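Local coordinates for protein beta-galactosidase (Bacillus circulans subsp. alkalophilus, PDB 3TTY) that hydrolyses terminal beta-galactosidic bonds, releasing galactose, with a TIM-barrel glycoside hydrolase domain that carries the sugar pocket, at residues I9-Y15 and T341-L347. Numbering follows the deposited sequence.
Sequences IWYGGDY and TVMFFQL. With GLA (alpha-D-galactopyranose), chain H.
Here the TIM barrel closes: strand 10-14, first of eight, runs parallel to strand 341-344, the last, with axes 4.2 Å apart at closest approach and inclined by 31°. Build the register as Trp10-Thr341, Tyr11-Val342, Gly12-Met343 and Gly13-Phe344. Three backbone hydrogen bonds set it: Val342 N to Trp10 O (2.9 Å), Phe344 N to Gly12 O (2.7 Å) and Asp14 N to Phe344 O (2.8 Å). A fourth, Leu347 N to Asp14 O (2.8 Å), ties down the segment after the strand, where the CA pairing slips by one residue to Asp14-Gln346. Val342 O instead takes a CA-H...O contact from Tyr11 CA at 3.4 Å. On its other edge, strand 10-14 bonds through Tyr11 and Gly13 to strand 39-42. Gly13, at phi/psi 153/-160, has to be glycine: a CB would clash with Phe344 O, which lies 3.2 Å from Gly13 CA.

Trp10, Thr341 and Met343 share the barrel interior, Trp10 CD2 lying 3.7 Å from Thr341 CG2; Trp10 NE1 bonds to Phe6 O and Thr341 OG1 to Leu305 O. Tyr11 (chi1 t), Val342 and Phe344 (chi1 m) face helix 371-386. Tyr11 CE1 comes within 3.6 Å of Phe344 CE2, while Tyr11 OH bonds to Cys376 O.

A cis peptide joins Phe345 to Gln346, whose OE1 bonds to Asn16 ND2. Phe345 (chi1 t) lays one ring face against C3 of galactose, with Asp14 OD2 at the ring edge, 3.5 Å from Phe345 CD1. The sugar's hydrogen bonds come from elsewhere, Glu307 and Glu355 among them, so the seam's share of the pocket is Phe345's apolar ring face, while four backbone hydrogen bonds hold strand 10-14 to 341-347.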
ATOM      1  N   ILE A   9     -44.278 -12.186  -4.465  1.00 24.44           N
ATOM      2  CA  ILE A   9     -42.872 -11.836  -4.353  1.00 19.45           C
ATOM      3  C   ILE A   9     -42.224 -12.142  -5.696  1.00 21.74           C
ATOM      4  O   ILE A   9     -42.055 -13.305  -6.053  1.00 22.60           O
ATOM      5  CB  ILE A   9     -42.205 -12.644  -3.234  1.00 19.10           C
ATOM      6  CG1 ILE A   9     -42.842 -12.270  -1.888  1.00 18.30           C
ATOM      7  CG2 ILE A   9     -40.703 -12.400  -3.220  1.00 19.09           C
ATOM      8  CD1 ILE A   9     -42.509 -13.193  -0.765  1.00 17.93           C
ATOM      9  N   TRP A  10     -41.902 -11.099  -6.458  1.00 18.97           N
ATOM     10  CA  TRP A  10     -41.281 -11.287  -7.771  1.00 21.67           C
ATOM     11  C   TRP A  10     -40.044 -12.189  -7.693  1.00 19.70           C
ATOM     12  O   TRP A  10     -39.302 -12.177  -6.707  1.00 16.01           O
ATOM     13  CB  TRP A  10     -40.886  -9.941  -8.394  1.00 20.85           C
ATOM     14  CG  TRP A  10     -42.001  -8.933  -8.432  1.00 21.44           C
ATOM     15  CD1 TRP A  10     -43.280  -9.104  -7.997  1.00 22.75           C
ATOM     16  CD2 TRP A  10     -41.924  -7.597  -8.931  1.00 22.19           C
ATOM     17  NE1 TRP A  10     -44.006  -7.959  -8.191  1.00 23.92           N
ATOM     18  CE2 TRP A  10     -43.198  -7.018  -8.766  1.00 24.96           C
ATOM     19  CE3 TRP A  10     -40.904  -6.837  -9.505  1.00 18.23           C
ATOM     20  CZ2 TRP A  10     -43.480  -5.711  -9.157  1.00 23.01           C
ATOM     21  CZ3 TRP A  10     -41.182  -5.541  -9.887  1.00 24.82           C
ATOM     22  CH2 TRP A  10     -42.463  -4.990  -9.714  1.00 27.51           C
ATOM     23  N   TYR A  11     -39.816 -12.958  -8.747  1.00 18.37           N
ATOM     24  CA  TYR A  11     -38.693 -13.884  -8.771  1.00 20.00           C
ATOM     25  C   TYR A  11     -38.059 -13.925 -10.157  1.00 21.41           C
ATOM     26  O   TYR A  11     -38.712 -14.289 -11.139  1.00 21.94           O
ATOM     27  CB  TYR A  11     -39.162 -15.278  -8.353  1.00 19.59           C
ATOM     28  CG  TYR A  11     -38.035 -16.200  -7.989  1.00 24.68           C
ATOM     29  CD1 TYR A  11     -37.125 -15.854  -6.992  1.00 16.34           C
ATOM     30  CD2 TYR A  11     -37.879 -17.421  -8.638  1.00 22.04           C
ATOM     31  CE1 TYR A  11     -36.092 -16.697  -6.655  1.00 21.89           C
ATOM     32  CE2 TYR A  11     -36.855 -18.269  -8.313  1.00 19.18           C
ATOM     33  CZ  TYR A  11     -35.961 -17.914  -7.320  1.00 21.64           C
ATOM     34  OH  TYR A  11     -34.935 -18.777  -6.996  1.00 16.32           O
ATOM     35  N   GLY A  12     -36.786 -13.554 -10.238  1.00 20.40           N
ATOM     36  CA  GLY A  12     -36.119 -13.401 -11.522  1.00 20.06           C
ATOM     37  C   GLY A  12     -34.879 -12.545 -11.353  1.00 21.12           C
ATOM     38  O   GLY A  12     -34.178 -12.675 -10.352  1.00 20.59           O
ATOM     39  N   GLY A  13     -34.600 -11.668 -12.317  1.00 20.38           N
ATOM     40  CA  GLY A  13     -33.468 -10.756 -12.180  1.00 19.50           C
ATOM     41  C   GLY A  13     -32.866 -10.293 -13.490  1.00 20.79           C
ATOM     42  O   GLY A  13     -33.508 -10.363 -14.544  1.00 20.55           O
ATOM     43  N   ASP A  14     -31.627  -9.812 -13.418  1.00 21.19           N
ATOM     44  CA  ASP A  14     -30.922  -9.316 -14.594  1.00 15.51           C
ATOM     45  C   ASP A  14     -30.839 -10.402 -15.662  1.00 15.33           C
ATOM     46  O   ASP A  14     -30.454 -11.536 -15.383  1.00 18.69           O
ATOM     47  CB  ASP A  14     -29.526  -8.815 -14.223  1.00 13.52           C
ATOM     48  CG  ASP A  14     -29.521  -7.367 -13.710  1.00 21.99           C
ATOM     49  OD1 ASP A  14     -30.363  -7.017 -12.854  1.00 15.88           O
ATOM     50  OD2 ASP A  14     -28.657  -6.573 -14.161  1.00 22.26           O
ATOM     51  N   TYR A  15     -31.208 -10.044 -16.885  1.00 16.92           N
ATOM     52  CA  TYR A  15     -31.261 -10.983 -18.000  1.00 17.43           C
ATOM     53  C   TYR A  15     -30.755 -10.242 -19.226  1.00 14.98           C
ATOM     54  O   TYR A  15     -31.171  -9.119 -19.484  1.00 16.40           O
ATOM     55  CB  TYR A  15     -32.708 -11.478 -18.197  1.00 17.53           C
ATOM     56  CG  TYR A  15     -32.951 -12.425 -19.368  1.00 17.04           C
ATOM     57  CD1 TYR A  15     -32.133 -13.538 -19.585  1.00 18.08           C
ATOM     58  CD2 TYR A  15     -34.022 -12.227 -20.230  1.00 18.02           C
ATOM     59  CE1 TYR A  15     -32.368 -14.414 -20.645  1.00 16.93           C
ATOM     60  CE2 TYR A  15     -34.263 -13.097 -21.302  1.00 21.82           C
ATOM     61  CZ  TYR A  15     -33.436 -14.190 -21.497  1.00 19.65           C
ATOM     62  OH  TYR A  15     -33.661 -15.044 -22.557  1.00 18.80           O
ATOM     63  N   THR A 341     -39.614  -8.489  -3.243  1.00 17.78           N
ATOM     64  CA  THR A 341     -39.154  -9.213  -4.414  1.00 20.54           C
ATOM     65  C   THR A 341     -37.886  -9.952  -4.018  1.00 18.51           C
ATOM     66  O   THR A 341     -37.183  -9.536  -3.090  1.00 20.35           O
ATOM     67  CB  THR A 341     -38.811  -8.269  -5.593  1.00 19.70           C
ATOM     68  OG1 THR A 341     -37.611  -7.556  -5.295  1.00 20.36           O
ATOM     69  CG2 THR A 341     -39.919  -7.283  -5.856  1.00 18.94           C
ATOM     70  N   VAL A 342     -37.601 -11.058  -4.690  1.00 16.22           N
ATOM     71  CA  VAL A 342     -36.244 -11.598  -4.661  1.00 17.82           C
ATOM     72  C   VAL A 342     -35.724 -11.833  -6.077  1.00 19.74           C
ATOM     73  O   VAL A 342     -36.225 -12.677  -6.824  1.00 18.52           O
ATOM     74  CB  VAL A 342     -36.052 -12.833  -3.712  1.00 20.40           C
ATOM     75  CG1 VAL A 342     -37.244 -13.028  -2.794  1.00 15.20           C
ATOM     76  CG2 VAL A 342     -35.724 -14.072  -4.484  1.00 22.89           C
ATOM     77  N   MET A 343     -34.724 -11.044  -6.445  1.00 19.41           N
ATOM     78  CA  MET A 343     -34.211 -11.051  -7.800  1.00 18.78           C
ATOM     79  C   MET A 343     -32.690 -11.171  -7.801  1.00 21.93           C
ATOM     80  O   MET A 343     -32.023 -10.789  -6.832  1.00 22.60           O
ATOM     81  CB  MET A 343     -34.701  -9.812  -8.532  1.00 17.61           C
ATOM     82  CG  MET A 343     -36.213  -9.773  -8.594  1.00 15.63           C
ATOM     83  SD  MET A 343     -36.966  -8.173  -8.933  1.00 20.47           S
ATOM     84  CE  MET A 343     -36.269  -7.731 -10.530  1.00 17.19           C
ATOM     85  N   PHE A 344     -32.157 -11.730  -8.884  1.00 18.41           N
ATOM     86  CA  PHE A 344     -30.748 -12.098  -8.972  1.00 21.20           C
ATOM     87  C   PHE A 344     -29.993 -11.239  -9.969  1.00 20.75           C
ATOM     88  O   PHE A 344     -30.572 -10.729 -10.940  1.00 15.73           O
ATOM     89  CB  PHE A 344     -30.601 -13.548  -9.498  1.00 22.26           C
ATOM     90  CG  PHE A 344     -31.177 -14.606  -8.595  1.00 22.71           C
ATOM     91  CD1 PHE A 344     -30.557 -14.925  -7.390  1.00 19.43           C
ATOM     92  CD2 PHE A 344     -32.317 -15.310  -8.974  1.00 25.72           C
ATOM     93  CE1 PHE A 344     -31.073 -15.904  -6.555  1.00 22.09           C
ATOM     94  CE2 PHE A 344     -32.850 -16.298  -8.146  1.00 25.29           C
ATOM     95  CZ  PHE A 344     -32.225 -16.596  -6.933  1.00 25.05           C
ATOM     96  N   PHE A 345     -28.685 -11.123  -9.755  1.00 19.08           N
ATOM     97  CA  PHE A 345     -27.781 -11.024 -10.891  1.00 16.61           C
ATOM     98  C   PHE A 345     -27.070 -12.377 -10.989  1.00 18.35           C
ATOM     99  O   PHE A 345     -26.520 -12.842  -9.991  1.00 18.39           O
ATOM    100  CB  PHE A 345     -26.743  -9.910 -10.726  1.00 17.26           C
ATOM    101  CG  PHE A 345     -25.880  -9.716 -11.948  1.00 18.08           C
ATOM    102  CD1 PHE A 345     -26.244  -8.808 -12.938  1.00 18.05           C
ATOM    103  CD2 PHE A 345     -24.730 -10.467 -12.129  1.00 19.13           C
ATOM    104  CE1 PHE A 345     -25.467  -8.636 -14.081  1.00 16.80           C
ATOM    105  CE2 PHE A 345     -23.941 -10.305 -13.271  1.00 16.50           C
ATOM    106  CZ  PHE A 345     -24.313  -9.388 -14.246  1.00 19.53           C
ATOM    107  N   GLN A 346     -27.112 -13.046 -12.143  1.00 17.89           N
ATOM    108  CA  GLN A 346     -28.014 -12.754 -13.249  1.00 18.15           C
ATOM    109  C   GLN A 346     -28.649 -14.087 -13.663  1.00 22.00           C
ATOM    110  O   GLN A 346     -28.326 -15.129 -13.097  1.00 20.58           O
ATOM    111  CB  GLN A 346     -27.271 -12.117 -14.428  1.00 18.91           C
ATOM    112  CG  GLN A 346     -26.042 -12.896 -14.917  1.00 15.16           C
ATOM    113  CD  GLN A 346     -25.406 -12.267 -16.160  1.00 18.25           C
ATOM    114  OE1 GLN A 346     -26.110 -11.814 -17.057  1.00 18.88           O
ATOM    115  NE2 GLN A 346     -24.067 -12.238 -16.211  1.00 17.05           N
ATOM    116  N   LEU A 347     -29.545 -14.063 -14.646  1.00 23.19           N
ATOM    117  CA  LEU A 347     -30.278 -15.271 -15.020  1.00 20.64           C
ATOM    118  C   LEU A 347     -29.450 -16.284 -15.843  1.00 21.35           C
ATOM    119  O   LEU A 347     -29.668 -17.493 -15.750  1.00 22.11           O
ATOM    120  CB  LEU A 347     -31.598 -14.910 -15.710  1.00 18.24           C
ATOM    121  CG  LEU A 347     -32.553 -14.089 -14.845  1.00 18.82           C
ATOM    122  CD1 LEU A 347     -33.950 -14.054 -15.434  1.00 17.85           C
ATOM    123  CD2 LEU A 347     -32.582 -14.665 -13.423  1.00 20.51           C
TER
HETATM  124  C1  GLA H 677     -23.816  -4.992  -9.031  1.00 24.02           C
HETATM  125  C2  GLA H 677     -24.294  -4.581 -10.445  1.00 19.21           C
HETATM  126  C3  GLA H 677     -24.578  -5.787 -11.358  1.00 19.40           C
HETATM  127  C4  GLA H 677     -23.389  -6.731 -11.261  1.00 19.50           C
HETATM  128  C5  GLA H 677     -23.129  -7.077  -9.792  1.00 21.87           C
HETATM  129  C6  GLA H 677     -21.978  -8.089  -9.729  1.00 18.83           C
HETATM  130  O1  GLA H 677     -24.818  -5.582  -8.183  1.00 25.40           O
HETATM  131  O2  GLA H 677     -25.464  -3.784 -10.358  1.00 19.74           O
HETATM  132  O3  GLA H 677     -24.739  -5.394 -12.732  1.00 16.09           O
HETATM  133  O4  GLA H 677     -22.272  -6.026 -11.787  1.00 18.67           O
HETATM  134  O5  GLA H 677     -22.720  -5.895  -9.097  1.00 21.74           O
HETATM  135  O6  GLA H 677     -21.954  -8.728  -8.445  1.00 19.98           O